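Local structure of SusD-like carbohydrate binding protein (Bacteroides vulgatus, 3LEW) at residues Val288-Phe292 against Asn422-Glu426; Met305-Asp311 against Val322-Lys328. The protein probably binds carbohydrate at the bacterial outer membrane and so probably takes part in nutrient binding. Where two conformers were deposited one is given. Numbering follows the deposited sequence.

Contact 1: residues Val288-Phe292 against Asn422-Glu426; sequences VDPYF and NAYPE
The end of strand 286-288 and the turn after it meet the loop segment 422-426 at the protein surface, burying 273 Å² between them, with Pro290 and Tyr424 closest in backbone (CA to CA 7.2 Å). In 288-292 the chain leaves an extended Val288 and adopts helical phi/psi from Pro290 to Phe292; the turn is held by Phe292 N to Asp289 O (2.8 Å) and by an Asx turn, Tyr291 N to Asp289 OD1 (3.0 Å). Segment 422-426 is extended from Asn422 to Pro425. At Asn422 the link to Asp289 runs through water: water 1 donates to Asp289 OD1 (2.8 Å) and Asn422 O (2.7 Å), while water 2 donates to Asp289 OD2 (2.6 Å) and accepts from Asn422 N (2.9 Å). Ala423 turns its CB away and offers its carbonyl instead, so that Tyr291, an m rotamer, donates from OH to Ala423 O at 2.7 Å, near the plane of the tyrosine ring. Tyr424, a t rotamer, has two ring partners. Its edge points at the face of Tyr291 (centroids 5.1 Å apart, planes at 66°), and Pro290 CB lies over the face of the Tyr424 ring, 3.7 Å from its centroid, in a CH-pi contact. Pro425 brings CD to 4.0 Å from Tyr291 OH. A T-shaped tyrosine pair and a proline CH-pi contact, beside a water-linked Asx turn, thus join two surface loops next to the small mixed sheet.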
ATOM      1  N   VAL A 288      15.242   7.760   3.879  1.00 12.88           N
ATOM      2  CA  VAL A 288      14.318   8.322   4.858  1.00 12.94           C
ATOM      3  C   VAL A 288      14.486   9.850   4.925  1.00 12.84           C
ATOM      4  O   VAL A 288      15.600  10.355   4.926  1.00 13.19           O
ATOM      5  CB  VAL A 288      14.553   7.690   6.234  1.00 13.61           C
ATOM      6  CG1 VAL A 288      13.544   8.241   7.260  1.00 14.39           C
ATOM      7  CG2 VAL A 288      14.511   6.172   6.157  1.00 14.09           C
ATOM      8  N   ASP A 289      13.387  10.587   5.014  1.00 13.16           N
ATOM      9  CA  ASP A 289      13.491  12.011   5.442  1.00 13.12           C
ATOM     10  C   ASP A 289      14.144  12.051   6.823  1.00 13.54           C
ATOM     11  O   ASP A 289      13.598  11.521   7.795  1.00 12.42           O
ATOM     12  CB  ASP A 289      12.097  12.624   5.531  1.00 14.03           C
ATOM     13  CG  ASP A 289      12.097  14.093   5.929  1.00 14.00           C
ATOM     14  OD1 ASP A 289      13.190  14.688   6.133  1.00 13.06           O
ATOM     15  OD2 ASP A 289      10.977  14.651   6.046  1.00 12.47           O
ATOM     16  N   PRO A 290      15.287  12.773   6.964  1.00 12.84           N
ATOM     17  CA  PRO A 290      15.897  12.755   8.273  1.00 13.57           C
ATOM     18  C   PRO A 290      14.959  13.283   9.354  1.00 13.73           C
ATOM     19  O   PRO A 290      15.033  12.858  10.484  1.00 13.70           O
ATOM     20  CB  PRO A 290      17.101  13.657   8.099  1.00 13.54           C
ATOM     21  CG  PRO A 290      17.521  13.407   6.646  1.00 14.31           C
ATOM     22  CD  PRO A 290      16.197  13.279   5.919  1.00 12.66           C
ATOM     23  N   TYR A 291      14.084  14.219   9.003  1.00 15.26           N
ATOM     24  CA  TYR A 291      13.088  14.721   9.957  1.00 14.90           C
ATOM     25  C   TYR A 291      12.045  13.685  10.417  1.00 16.25           C
ATOM     26  O   TYR A 291      11.435  13.871  11.474  1.00 16.06           O
ATOM     27  CB  TYR A 291      12.363  15.948   9.404  1.00 14.55           C
ATOM     28  CG  TYR A 291      13.260  17.160   9.200  1.00 14.61           C
ATOM     29  CD1 TYR A 291      13.948  17.738  10.269  1.00 16.07           C
ATOM     30  CD2 TYR A 291      13.453  17.701   7.916  1.00 13.21           C
ATOM     31  CE1 TYR A 291      14.767  18.878  10.077  1.00 16.21           C
ATOM     32  CE2 TYR A 291      14.279  18.836   7.720  1.00 14.93           C
ATOM     33  CZ  TYR A 291      14.938  19.399   8.786  1.00 14.71           C
ATOM     34  OH  TYR A 291      15.762  20.504   8.575  1.00 13.85           O
ATOM     35  N   PHE A 292      11.842  12.615   9.648  1.00 15.72           N
ATOM     36  CA  PHE A 292      10.936  11.533  10.053  1.00 16.71           C
ATOM     37  C   PHE A 292      11.377  10.856  11.354  1.00 16.88           C
ATOM     38  O   PHE A 292      10.549  10.451  12.144  1.00 16.37           O
ATOM     39  CB  PHE A 292      10.842  10.530   8.916  1.00 16.98           C
ATOM     40  CG  PHE A 292      10.026   9.299   9.219  1.00 17.02           C
ATOM     41  CD1 PHE A 292       8.658   9.373   9.261  1.00 15.64           C
ATOM     42  CD2 PHE A 292      10.649   8.081   9.452  1.00 16.58           C
ATOM     43  CE1 PHE A 292       7.898   8.248   9.454  1.00 14.28           C
ATOM     44  CE2 PHE A 292       9.892   6.943   9.677  1.00 16.81           C
ATOM     45  CZ  PHE A 292       8.515   7.049   9.704  1.00 16.98           C
ATOM     46  N   ASN A 422      10.614  19.396   4.310  1.00 15.28           N
ATOM     47  CA  ASN A 422      11.559  20.420   4.703  1.00 15.66           C
ATOM     48  C   ASN A 422      13.003  20.064   4.359  1.00 15.70           C
ATOM     49  O   ASN A 422      13.382  18.911   4.365  1.00 15.51           O
ATOM     50  CB  ASN A 422      11.374  20.737   6.189  1.00 15.86           C
ATOM     51  CG  ASN A 422      10.036  21.397   6.446  1.00 17.68           C
ATOM     52  OD1 ASN A 422       9.700  22.379   5.780  1.00 19.67           O
ATOM     53  ND2 ASN A 422       9.239  20.834   7.351  1.00 18.66           N
ATOM     54  N   ALA A 423      13.791  21.096   4.058  1.00 15.88           N
ATOM     55  CA  ALA A 423      15.193  20.961   3.690  1.00 16.70           C
ATOM     56  C   ALA A 423      16.019  20.585   4.932  1.00 16.68           C
ATOM     57  O   ALA A 423      15.841  21.166   5.986  1.00 16.67           O
ATOM     58  CB  ALA A 423      15.722  22.293   3.082  1.00 17.09           C
ATOM     59  N   TYR A 424      16.910  19.602   4.789  1.00 16.83           N
ATOM     60  CA  TYR A 424      17.867  19.222   5.832  1.00 16.64           C
ATOM     61  C   TYR A 424      19.248  19.770   5.505  1.00 17.29           C
ATOM     62  O   TYR A 424      19.675  19.713   4.347  1.00 16.29           O
ATOM     63  CB  TYR A 424      17.889  17.680   5.960  1.00 16.89           C
ATOM     64  CG  TYR A 424      18.476  17.207   7.275  1.00 16.12           C
ATOM     65  CD1 TYR A 424      17.709  17.202   8.446  1.00 15.77           C
ATOM     66  CD2 TYR A 424      19.799  16.844   7.370  1.00 15.32           C
ATOM     67  CE1 TYR A 424      18.234  16.858   9.648  1.00 15.77           C
ATOM     68  CE2 TYR A 424      20.335  16.479   8.558  1.00 16.57           C
ATOM     69  CZ  TYR A 424      19.543  16.472   9.715  1.00 17.04           C
ATOM     70  OH  TYR A 424      20.099  16.076  10.900  1.00 18.31           O
ATOM     71  N   PRO A 425      19.977  20.307   6.509  1.00 18.31           N
ATOM     72  CA  PRO A 425      21.319  20.814   6.180  1.00 19.07           C
ATOM     73  C   PRO A 425      22.273  19.705   5.713  1.00 19.92           C
ATOM     74  O   PRO A 425      22.050  18.500   5.983  1.00 18.75           O
ATOM     75  CB  PRO A 425      21.801  21.461   7.490  1.00 19.43           C
ATOM     76  CG  PRO A 425      21.038  20.803   8.566  1.00 19.74           C
ATOM     77  CD  PRO A 425      19.691  20.397   7.960  1.00 17.97           C
ATOM     78  N   GLU A 426      23.293  20.122   4.967  1.00 20.88           N
ATOM     79  CA  GLU A 426      24.319  19.228   4.459  1.00 22.25           C
ATOM     80  C   GLU A 426      25.426  18.853   5.435  1.00 22.30           C
ATOM     81  O   GLU A 426      26.206  17.943   5.157  1.00 21.00           O
ATOM     82  CB  GLU A 426      24.953  19.835   3.200  1.00 23.37           C
ATOM     83  CG  GLU A 426      24.028  19.797   1.994  1.00 26.65           C
ATOM     84  CD  GLU A 426      24.805  19.880   0.664  1.00 31.16           C
ATOM     85  OE1 GLU A 426      25.762  20.698   0.593  1.00 33.20           O
ATOM     86  OE2 GLU A 426      24.469  19.122  -0.278  1.00 27.12           O
TER
HETATM   87  O   HOH W   1      14.639  16.522   4.645  1.00 14.07           O
HETATM   88  O   HOH W   2      10.393  17.199   6.140  1.00 15.60           O

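Contact 2: residues Met305-Asp311 against Val322-Lys328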
HETATM    1  N   MSE A 305      16.075   1.992  14.239  1.00 17.90           N
HETATM    2  CA  MSE A 305      16.179   1.426  12.882  1.00 17.94           C
HETATM    3  C   MSE A 305      16.476   2.504  11.808  1.00 17.49           C
HETATM    4  O   MSE A 305      16.676   2.185  10.622  1.00 16.45           O
HETATM    5  CB  MSE A 305      14.898   0.658  12.547  1.00 18.05           C
HETATM    6  CG  MSE A 305      14.755  -0.517  13.500  1.00 19.59           C
HETATM    7 SE   MSE A 305      12.968  -1.227  13.548  0.75 22.72          SE
HETATM    8  CE  MSE A 305      12.744  -1.412  11.763  1.00  5.67           C
ATOM      9  N   LEU A 306      16.491   3.754  12.243  1.00 15.22           N
ATOM     10  CA  LEU A 306      16.715   4.918  11.378  1.00 15.21           C
ATOM     11  C   LEU A 306      18.109   5.489  11.709  1.00 14.88           C
ATOM     12  O   LEU A 306      18.371   5.930  12.816  1.00 14.77           O
ATOM     13  CB  LEU A 306      15.646   5.976  11.600  1.00 15.69           C
ATOM     14  CG  LEU A 306      14.215   5.471  11.451  1.00 14.11           C
ATOM     15  CD1 LEU A 306      13.217   6.572  11.908  1.00 15.02           C
ATOM     16  CD2 LEU A 306      13.941   5.003  10.022  1.00 14.67           C
ATOM     17  N   PHE A 307      19.014   5.442  10.743  1.00 14.33           N
ATOM     18  CA  PHE A 307      20.376   5.875  10.989  1.00 14.56           C
ATOM     19  C   PHE A 307      21.069   6.285   9.704  1.00 14.60           C
ATOM     20  O   PHE A 307      20.742   5.798   8.641  1.00 14.11           O
ATOM     21  CB  PHE A 307      21.193   4.751  11.655  1.00 15.28           C
ATOM     22  CG  PHE A 307      21.118   3.435  10.926  1.00 15.85           C
ATOM     23  CD1 PHE A 307      22.025   3.143   9.901  1.00 17.73           C
ATOM     24  CD2 PHE A 307      20.139   2.519  11.225  1.00 17.92           C
ATOM     25  CE1 PHE A 307      21.971   1.961   9.225  1.00 19.28           C
ATOM     26  CE2 PHE A 307      20.056   1.314  10.529  1.00 17.71           C
ATOM     27  CZ  PHE A 307      20.984   1.051   9.516  1.00 18.36           C
ATOM     28  N   TRP A 308      22.041   7.190   9.838  1.00 13.79           N
ATOM     29  CA  TRP A 308      22.894   7.587   8.709  1.00 13.84           C
ATOM     30  C   TRP A 308      23.778   6.441   8.280  1.00 14.18           C
ATOM     31  O   TRP A 308      24.359   5.739   9.119  1.00 14.76           O
ATOM     32  CB  TRP A 308      23.809   8.743   9.116  1.00 14.40           C
ATOM     33  CG  TRP A 308      23.128  10.000   9.530  1.00 16.09           C
ATOM     34  CD1 TRP A 308      23.155  10.565  10.773  1.00 19.24           C
ATOM     35  CD2 TRP A 308      22.340  10.885   8.702  1.00 17.28           C
ATOM     36  NE1 TRP A 308      22.421  11.725  10.778  1.00 19.79           N
ATOM     37  CE2 TRP A 308      21.902  11.944   9.526  1.00 17.63           C
ATOM     38  CE3 TRP A 308      21.955  10.871   7.362  1.00 16.54           C
ATOM     39  CZ2 TRP A 308      21.128  12.986   9.048  1.00 13.88           C
ATOM     40  CZ3 TRP A 308      21.182  11.902   6.881  1.00 15.47           C
ATOM     41  CH2 TRP A 308      20.763  12.948   7.731  1.00 16.47           C
ATOM     42  N   ALA A 309      23.952   6.283   6.985  1.00 13.70           N
ATOM     43  CA  ALA A 309      24.935   5.354   6.468  1.00 13.96           C
ATOM     44  C   ALA A 309      25.283   5.741   5.052  1.00 13.04           C
ATOM     45  O   ALA A 309      24.464   6.335   4.311  1.00 13.31           O
ATOM     46  CB  ALA A 309      24.401   3.853   6.511  1.00 14.15           C
ATOM     47  N   THR A 310      26.460   5.328   4.637  1.00 13.60           N
ATOM     48  CA  THR A 310      26.856   5.425   3.249  1.00 13.77           C
ATOM     49  C   THR A 310      26.151   4.307   2.440  1.00 14.94           C
ATOM     50  O   THR A 310      25.622   3.325   3.010  1.00 15.78           O
ATOM     51  CB  THR A 310      28.395   5.323   3.116  1.00 14.43           C
ATOM     52  OG1 THR A 310      28.863   4.194   3.865  1.00 14.71           O
ATOM     53  CG2 THR A 310      29.077   6.586   3.660  1.00 13.74           C
ATOM     54  N   ASP A 311      26.168   4.450   1.116  1.00 14.99           N
ATOM     55  CA  ASP A 311      25.492   3.494   0.208  1.00 15.78           C
ATOM     56  C   ASP A 311      26.026   2.072   0.455  1.00 17.01           C
ATOM     57  O   ASP A 311      27.236   1.866   0.602  1.00 18.42           O
ATOM     58  CB  ASP A 311      25.694   3.892  -1.243  1.00 16.04           C
ATOM     59  CG  ASP A 311      24.969   5.206  -1.622  1.00 15.72           C
ATOM     60  OD1 ASP A 311      23.978   5.596  -0.965  1.00 16.44           O
ATOM     61  OD2 ASP A 311      25.392   5.805  -2.635  1.00 17.11           O
ATOM     62  N   VAL A 322      26.175  10.720   3.404  1.00 13.38           N
ATOM     63  CA  VAL A 322      25.364   9.725   4.060  1.00 12.81           C
ATOM     64  C   VAL A 322      23.890  10.108   3.806  1.00 13.69           C
ATOM     65  O   VAL A 322      23.560  11.288   3.676  1.00 13.12           O
ATOM     66  CB  VAL A 322      25.652   9.623   5.579  1.00 14.12           C
ATOM     67  CG1 VAL A 322      27.019   9.022   5.815  1.00 13.21           C
ATOM     68  CG2 VAL A 322      25.567  10.973   6.289  1.00 13.22           C
ATOM     69  N   TRP A 323      23.031   9.098   3.722  1.00 13.16           N
ATOM     70  CA  TRP A 323      21.599   9.281   3.645  1.00 13.43           C
ATOM     71  C   TRP A 323      21.019   8.581   4.871  1.00 13.67           C
ATOM     72  O   TRP A 323      21.655   7.685   5.441  1.00 13.41           O
ATOM     73  CB  TRP A 323      21.032   8.632   2.387  1.00 13.53           C
ATOM     74  CG  TRP A 323      21.596   9.124   1.068  1.00 12.47           C
ATOM     75  CD1 TRP A 323      22.889   9.067   0.651  1.00 10.74           C
ATOM     76  CD2 TRP A 323      20.867   9.745   0.010  1.00 12.85           C
ATOM     77  NE1 TRP A 323      23.018   9.610  -0.588  1.00 11.85           N
ATOM     78  CE2 TRP A 323      21.785  10.003  -1.029  1.00 12.85           C
ATOM     79  CE3 TRP A 323      19.520  10.056  -0.187  1.00 12.17           C
ATOM     80  CZ2 TRP A 323      21.411  10.621  -2.234  1.00 13.09           C
ATOM     81  CZ3 TRP A 323      19.139  10.665  -1.405  1.00 13.15           C
ATOM     82  CH2 TRP A 323      20.084  10.921  -2.406  1.00 14.69           C
HETATM   83  N   MSE A 324      19.801   8.932   5.260  1.00 13.34           N
HETATM   84  CA  MSE A 324      19.157   8.274   6.389  0.70 13.14           C
HETATM   85  C   MSE A 324      18.529   6.967   5.874  1.00 12.97           C
HETATM   86  O   MSE A 324      17.706   6.995   4.966  1.00 13.48           O
HETATM   87  CB  MSE A 324      18.148   9.232   7.047  0.70 12.45           C
HETATM   88  CG  MSE A 324      17.425   8.667   8.310  0.70 14.52           C
HETATM   89 SE   MSE A 324      18.484   8.696   9.902  0.53 11.47          SE
HETATM   90  CE  MSE A 324      18.488  10.597  10.154  0.70 12.64           C
ATOM     91  N   ARG A 325      18.949   5.858   6.444  1.00 14.07           N
ATOM     92  CA  ARG A 325      18.470   4.549   6.074  1.00 14.07           C
ATOM     93  C   ARG A 325      17.488   4.038   7.083  1.00 14.99           C
ATOM     94  O   ARG A 325      17.503   4.428   8.242  1.00 13.77           O
ATOM     95  CB  ARG A 325      19.636   3.546   6.019  1.00 15.04           C
ATOM     96  CG  ARG A 325      20.877   4.004   5.342  1.00 16.58           C
ATOM     97  CD  ARG A 325      20.656   4.399   3.890  1.00 17.31           C
ATOM     98  NE  ARG A 325      21.887   5.005   3.390  1.00 14.29           N
ATOM     99  CZ  ARG A 325      22.191   5.160   2.097  1.00 14.19           C
ATOM    100  NH1 ARG A 325      21.346   4.811   1.136  1.00 14.54           N
ATOM    101  NH2 ARG A 325      23.301   5.758   1.766  1.00 13.05           N
ATOM    102  N   ASN A 326      16.595   3.150   6.617  1.00 16.12           N
ATOM    103  CA  ASN A 326      15.740   2.371   7.480  1.00 15.51           C
ATOM    104  C   ASN A 326      16.138   0.888   7.336  1.00 15.52           C
ATOM    105  O   ASN A 326      16.095   0.356   6.240  1.00 13.93           O
ATOM    106  CB  ASN A 326      14.257   2.572   7.085  1.00 16.00           C
ATOM    107  CG  ASN A 326      13.295   2.196   8.187  1.00 16.23           C
ATOM    108  OD1 ASN A 326      13.635   1.404   9.125  1.00 15.50           O
ATOM    109  ND2 ASN A 326      12.074   2.755   8.107  1.00 13.94           N
ATOM    110  N   SER A 327      16.561   0.249   8.432  1.00 14.10           N
ATOM    111  CA  SER A 327      16.825  -1.193   8.407  1.00 14.20           C
ATOM    112  C   SER A 327      15.525  -2.027   8.261  1.00 14.76           C
ATOM    113  O   SER A 327      15.581  -3.272   8.175  1.00 14.45           O
ATOM    114  CB  SER A 327      17.616  -1.601   9.641  1.00 14.32           C
ATOM    115  OG  SER A 327      16.849  -1.388  10.811  1.00 14.99           O
ATOM    116  N   LYS A 328      14.368  -1.374   8.191  1.00 13.82           N
ATOM    117  CA  LYS A 328      13.065  -2.087   8.216  1.00 14.48           C
ATOM    118  C   LYS A 328      12.968  -3.224   7.192  1.00 14.53           C
ATOM    119  O   LYS A 328      12.647  -4.366   7.558  1.00 13.69           O
ATOM    120  CB  LYS A 328      11.920  -1.087   8.003  1.00 15.12           C
ATOM    121  CG  LYS A 328      10.529  -1.650   8.150  1.00 16.42           C
ATOM    122  CD  LYS A 328       9.488  -0.549   8.130  1.00 15.99           C
ATOM    123  CE  LYS A 328       8.103  -1.113   8.203  1.00 15.84           C
ATOM    124  NZ  LYS A 328       7.023  -0.084   8.247  1.00 14.68           N
TER
HETATM  125  O   HOH W   3      21.595   6.564  -1.493  1.00 15.41           O
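The apolar centre lies on the sheet face that carries Leu306, Trp308 and Met324, the last of these a selenomethionine. Met324 CE sits over the six-membered ring of Trp308, 3.9 Å from its centroid, in a CH-pi contact, while SE lies 4.7 Å from the centroid of the five-membered ring, a Met-aromatic pairing. Trp308 CE3 also meets Val322 CG2 at 3.8 Å, and Leu306 CB approaches Met324 SE at 4.3 Å. Beneath these side chains strands 306-309 and 322-326 pair antiparallel, their axes 4.4 Å apart and at 146°, a marked twist. Trp308-Met324 and Leu306-Asn326 are non-hydrogen-bonded pairs. Phe307-Arg325 and Ala309-Trp323 are hydrogen-bonded, with Arg325 N to Phe307 O the shortest of their four bonds at 2.8 Å. Ser327 N to Met305 O (2.9 Å) adds a further backbone bond, and Asn326 OD1 accepts from Lys328 N (3.0 Å) in an Asx turn. On the face of Phe307, Ala309 and Trp323, Arg325 reaches across to the partner strand: NE and NH2 both donate to Ala309 O (3.0 and 2.9 Å), and NH2 forms a salt bridge with Asp311 OD1 (2.8 Å). Water 3 joins Asp311 OD1 (2.6 Å) to Arg325 NH1 (3.2 Å). Ala309 O therefore accepts from Trp323 N and from the guanidinium together, so one arginine reinforces the backbone pairing and ties Asp311 to the same strand pair.

In the fold
From the N terminus, the chain reaches 288-292 at the end of strand 286-288, then enters strand 306-309 and returns through 322-328, where contact 2 closes a short beta hairpin. It continues through several helices, including 346-359 and 408-414, before 422-426 comes back to close contact 1. The hairpin thus lies wholly within the longer loop of contact 1. The two contacts, with centres about 12 Å apart, also touch: Val288 N probably hydrogen-bonds to Met324 O at 2.8 Å, and Trp308 packs against both Pro290 and Tyr424. Through these touches contact 1 meets the hairpin, which belongs to a mixed sheet because strand 321-326 also pairs with strand 440-448.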